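Local coordinates for protein beta-galactosidase (PDB 4OIF) that probably hydrolyses terminal non-reducing beta-D-galactose residues of beta-D-galactosides, as a zinc-binding, trimeric member of glycoside hydrolase family 42, at residues Trp191-Tyr200 with Glu214-Asp223. Numbering follows the deposited sequence.
Sequences WWTSFWSHTY and EHTIHGLNLD
Trp191 lays one face of its indole on the first turn of the helix that begins at His218. Gly219 CA sits 3.8 Å from the centroid of the five-membered ring, and Leu220 CB lies 4.0 Å from that of the six-membered ring, both as CH-pi contacts. Gly219 has no side chain, and its backbone lies close over the indole. At the ring edge, Trp191 NE1 donates a bent hydrogen bond of 3.0 Å to Asp223 OD2. Asp223 OD2 lies close to the indole plane, while the N-H reaches it from above the carboxylate plane. An alanine in place of Trp191 is likely to open a gap over Gly219 and Leu220 and to leave Asp223 OD2 with Tyr180 but without its indole partner. A water also joins Trp191 O to Gly219 N.

Farther along, Ile217, the N-cap residue of helix 218-246, packs its CD1 3.5 Å from Tyr200 OH and 3.8 Å from His198 CB. Glu214 OE2 stands over one face of the His198 imidazole, 3.1 Å from CE1, without bonding to it. Gly118 of the second subunit engages both side chains: its N donates to Glu214 OE2, and its O accepts from His198 NE2. The bend of the Glu214 chain at chi2 (58°) turns OE1 back to Thr216, whose backbone N donates to it. Thr216 in turn meets the edge of the Trp196 ring.

Asp223 OD1 forms salt bridges with Lys179 and Arg226. A Schellman motif at Trp192 ends helix 184-191. The contact joins the following loop to the start of helix 218-246, beside helix 166-179 and at the trimer interface.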
# COMPACT_ATOMS: atom_id res chain seq x y z
N TRP A 191 -28.31 5.94 16.00
CA TRP A 191 -27.08 6.14 15.23
C TRP A 191 -26.32 7.39 15.60
O TRP A 191 -25.23 7.62 15.08
CB TRP A 191 -27.39 6.20 13.74
CG TRP A 191 -27.79 4.92 13.15
CD1 TRP A 191 -27.93 3.72 13.79
CD2 TRP A 191 -28.12 4.69 11.79
NE1 TRP A 191 -28.32 2.75 12.90
CE2 TRP A 191 -28.44 3.33 11.66
CE3 TRP A 191 -28.16 5.50 10.66
CZ2 TRP A 191 -28.80 2.76 10.45
CZ3 TRP A 191 -28.53 4.95 9.46
CH2 TRP A 191 -28.85 3.59 9.36
N TRP A 192 -26.92 8.21 16.47
CA TRP A 192 -26.36 9.50 16.89
C TRP A 192 -26.06 10.40 15.68
O TRP A 192 -24.95 10.95 15.55
CB TRP A 192 -25.09 9.29 17.74
CG TRP A 192 -24.82 10.42 18.70
CD1 TRP A 192 -23.92 11.43 18.55
CD2 TRP A 192 -25.48 10.66 19.96
NE1 TRP A 192 -23.97 12.28 19.62
CE2 TRP A 192 -24.92 11.84 20.50
CE3 TRP A 192 -26.48 10.00 20.67
CZ2 TRP A 192 -25.33 12.36 21.73
CZ3 TRP A 192 -26.88 10.51 21.89
CH2 TRP A 192 -26.31 11.69 22.41
N THR A 193 -27.05 10.57 14.82
CA THR A 193 -26.84 11.27 13.56
C THR A 193 -26.79 12.78 13.71
O THR A 193 -26.45 13.48 12.75
CB THR A 193 -27.94 10.93 12.54
OG1 THR A 193 -29.22 11.14 13.12
CG2 THR A 193 -27.81 9.48 12.10
N SER A 194 -27.12 13.29 14.89
CA SER A 194 -26.97 14.72 15.14
C SER A 194 -25.53 15.18 14.92
O SER A 194 -25.28 16.29 14.47
CB SER A 194 -27.42 15.06 16.56
OG SER A 194 -26.83 14.18 17.49
N PHE A 195 -24.60 14.30 15.26
CA PHE A 195 -23.18 14.53 15.05
C PHE A 195 -22.87 14.78 13.56
O PHE A 195 -23.28 14.00 12.69
CB PHE A 195 -22.40 13.31 15.57
CG PHE A 195 -20.92 13.39 15.37
CD1 PHE A 195 -20.13 14.19 16.19
CD2 PHE A 195 -20.31 12.67 14.35
CE1 PHE A 195 -18.76 14.26 16.00
CE2 PHE A 195 -18.93 12.73 14.16
CZ PHE A 195 -18.16 13.53 14.99
N TRP A 196 -22.19 15.88 13.27
CA TRP A 196 -21.84 16.27 11.90
C TRP A 196 -23.07 16.45 11.00
O TRP A 196 -23.00 16.24 9.79
CB TRP A 196 -20.87 15.25 11.28
CG TRP A 196 -19.48 15.35 11.84
CD1 TRP A 196 -19.04 16.25 12.75
CD2 TRP A 196 -18.37 14.51 11.54
NE1 TRP A 196 -17.72 16.04 13.03
CE2 TRP A 196 -17.28 14.97 12.30
CE3 TRP A 196 -18.19 13.40 10.70
CZ2 TRP A 196 -16.02 14.36 12.26
CZ3 TRP A 196 -16.94 12.80 10.66
CH2 TRP A 196 -15.87 13.28 11.43
N SER A 197 -24.19 16.82 11.62
CA SER A 197 -25.39 17.28 10.92
C SER A 197 -25.92 16.20 9.96
O SER A 197 -26.40 16.49 8.87
CB SER A 197 -25.10 18.59 10.17
OG SER A 197 -26.31 19.27 9.84
N HIS A 198 -25.85 14.96 10.42
CA HIS A 198 -26.19 13.80 9.62
C HIS A 198 -27.62 13.32 9.82
O HIS A 198 -28.02 12.31 9.24
CB HIS A 198 -25.20 12.67 9.93
CG HIS A 198 -23.85 12.87 9.31
ND1 HIS A 198 -22.71 12.24 9.76
CD2 HIS A 198 -23.47 13.64 8.26
CE1 HIS A 198 -21.68 12.61 9.02
NE2 HIS A 198 -22.11 13.46 8.10
N THR A 199 -28.40 14.06 10.61
CA THR A 199 -29.78 13.68 10.89
C THR A 199 -30.61 13.48 9.62
O THR A 199 -30.64 14.34 8.73
CB THR A 199 -30.49 14.73 11.77
OG1 THR A 199 -29.69 15.01 12.93
CG2 THR A 199 -31.87 14.23 12.19
N TYR A 200 -31.26 12.33 9.53
CA TYR A 200 -32.05 12.01 8.35
C TYR A 200 -33.48 12.48 8.54
O TYR A 200 -34.08 12.23 9.58
CB TYR A 200 -32.03 10.51 8.07
CG TYR A 200 -30.67 9.95 7.76
CD1 TYR A 200 -30.06 10.18 6.52
CD2 TYR A 200 -29.98 9.19 8.69
CE1 TYR A 200 -28.80 9.66 6.22
CE2 TYR A 200 -28.73 8.66 8.40
CZ TYR A 200 -28.15 8.90 7.17
OH TYR A 200 -26.90 8.38 6.89
N GLU A 214 -20.90 8.05 2.83
CA GLU A 214 -20.95 8.08 4.28
C GLU A 214 -20.28 6.84 4.85
O GLU A 214 -20.72 5.73 4.61
CB GLU A 214 -22.40 8.16 4.76
CG GLU A 214 -22.52 8.31 6.25
CD GLU A 214 -21.80 9.54 6.76
OE1 GLU A 214 -20.61 9.42 7.17
OE2 GLU A 214 -22.41 10.63 6.72
N HIS A 215 -19.21 7.02 5.62
CA HIS A 215 -18.55 5.88 6.24
C HIS A 215 -18.14 6.23 7.67
O HIS A 215 -17.37 5.51 8.29
CB HIS A 215 -17.32 5.46 5.42
CG HIS A 215 -16.41 6.59 5.08
ND1 HIS A 215 -15.51 7.11 5.99
CD2 HIS A 215 -16.27 7.32 3.95
CE1 HIS A 215 -14.86 8.12 5.43
NE2 HIS A 215 -15.30 8.26 4.19
N THR A 216 -18.69 7.33 8.17
CA THR A 216 -18.35 7.86 9.49
C THR A 216 -19.49 7.70 10.51
O THR A 216 -19.37 8.15 11.65
CB THR A 216 -17.98 9.36 9.42
OG1 THR A 216 -19.14 10.13 9.05
CG2 THR A 216 -16.88 9.59 8.40
N ILE A 217 -20.59 7.06 10.11
CA ILE A 217 -21.65 6.75 11.06
C ILE A 217 -21.60 5.26 11.42
O ILE A 217 -21.95 4.40 10.61
CB ILE A 217 -23.06 7.12 10.52
CG1 ILE A 217 -23.07 8.54 9.94
CG2 ILE A 217 -24.10 7.00 11.61
CD1 ILE A 217 -24.44 8.96 9.35
N HIS A 218 -21.16 4.97 12.64
CA HIS A 218 -20.95 3.60 13.09
C HIS A 218 -22.22 2.77 13.03
O HIS A 218 -22.20 1.61 12.62
CB HIS A 218 -20.39 3.57 14.51
CG HIS A 218 -19.02 4.17 14.65
ND1 HIS A 218 -17.93 3.72 13.93
CD2 HIS A 218 -18.56 5.18 15.44
CE1 HIS A 218 -16.86 4.43 14.27
NE2 HIS A 218 -17.22 5.32 15.18
N GLY A 219 -23.34 3.35 13.45
CA GLY A 219 -24.60 2.63 13.50
C GLY A 219 -25.07 2.23 12.12
O GLY A 219 -25.65 1.15 11.93
N LEU A 220 -24.81 3.10 11.14
CA LEU A 220 -25.08 2.79 9.75
C LEU A 220 -24.19 1.63 9.29
O LEU A 220 -24.67 0.71 8.66
CB LEU A 220 -24.88 4.01 8.86
CG LEU A 220 -24.84 3.78 7.34
CD1 LEU A 220 -26.08 3.05 6.83
CD2 LEU A 220 -24.64 5.09 6.58
N ASN A 221 -22.91 1.68 9.61
CA ASN A 221 -22.00 0.61 9.20
C ASN A 221 -22.43 -0.75 9.76
O ASN A 221 -22.50 -1.77 9.03
CB ASN A 221 -20.57 0.95 9.63
CG ASN A 221 -20.09 2.27 9.07
OD1 ASN A 221 -20.49 2.67 7.99
ND2 ASN A 221 -19.22 2.94 9.80
N LEU A 222 -22.74 -0.75 11.05
CA LEU A 222 -23.18 -1.93 11.78
C LEU A 222 -24.48 -2.48 11.20
O LEU A 222 -24.56 -3.65 10.79
CB LEU A 222 -23.34 -1.59 13.26
CG LEU A 222 -23.70 -2.70 14.25
CD1 LEU A 222 -22.70 -3.86 14.19
CD2 LEU A 222 -23.75 -2.12 15.66
N ASP A 223 -25.51 -1.64 11.15
CA ASP A 223 -26.78 -2.05 10.58
C ASP A 223 -26.64 -2.53 9.13
O ASP A 223 -27.34 -3.45 8.73
CB ASP A 223 -27.82 -0.92 10.65
CG ASP A 223 -28.58 -0.92 11.97
OD1 ASP A 223 -28.41 -1.87 12.75
OD2 ASP A 223 -29.36 0.03 12.22
O HOH W 1 -23.29 5.76 14.93
O HOH W 2 -20.66 10.67 11.37
O HOH W 3 -24.97 10.40 5.97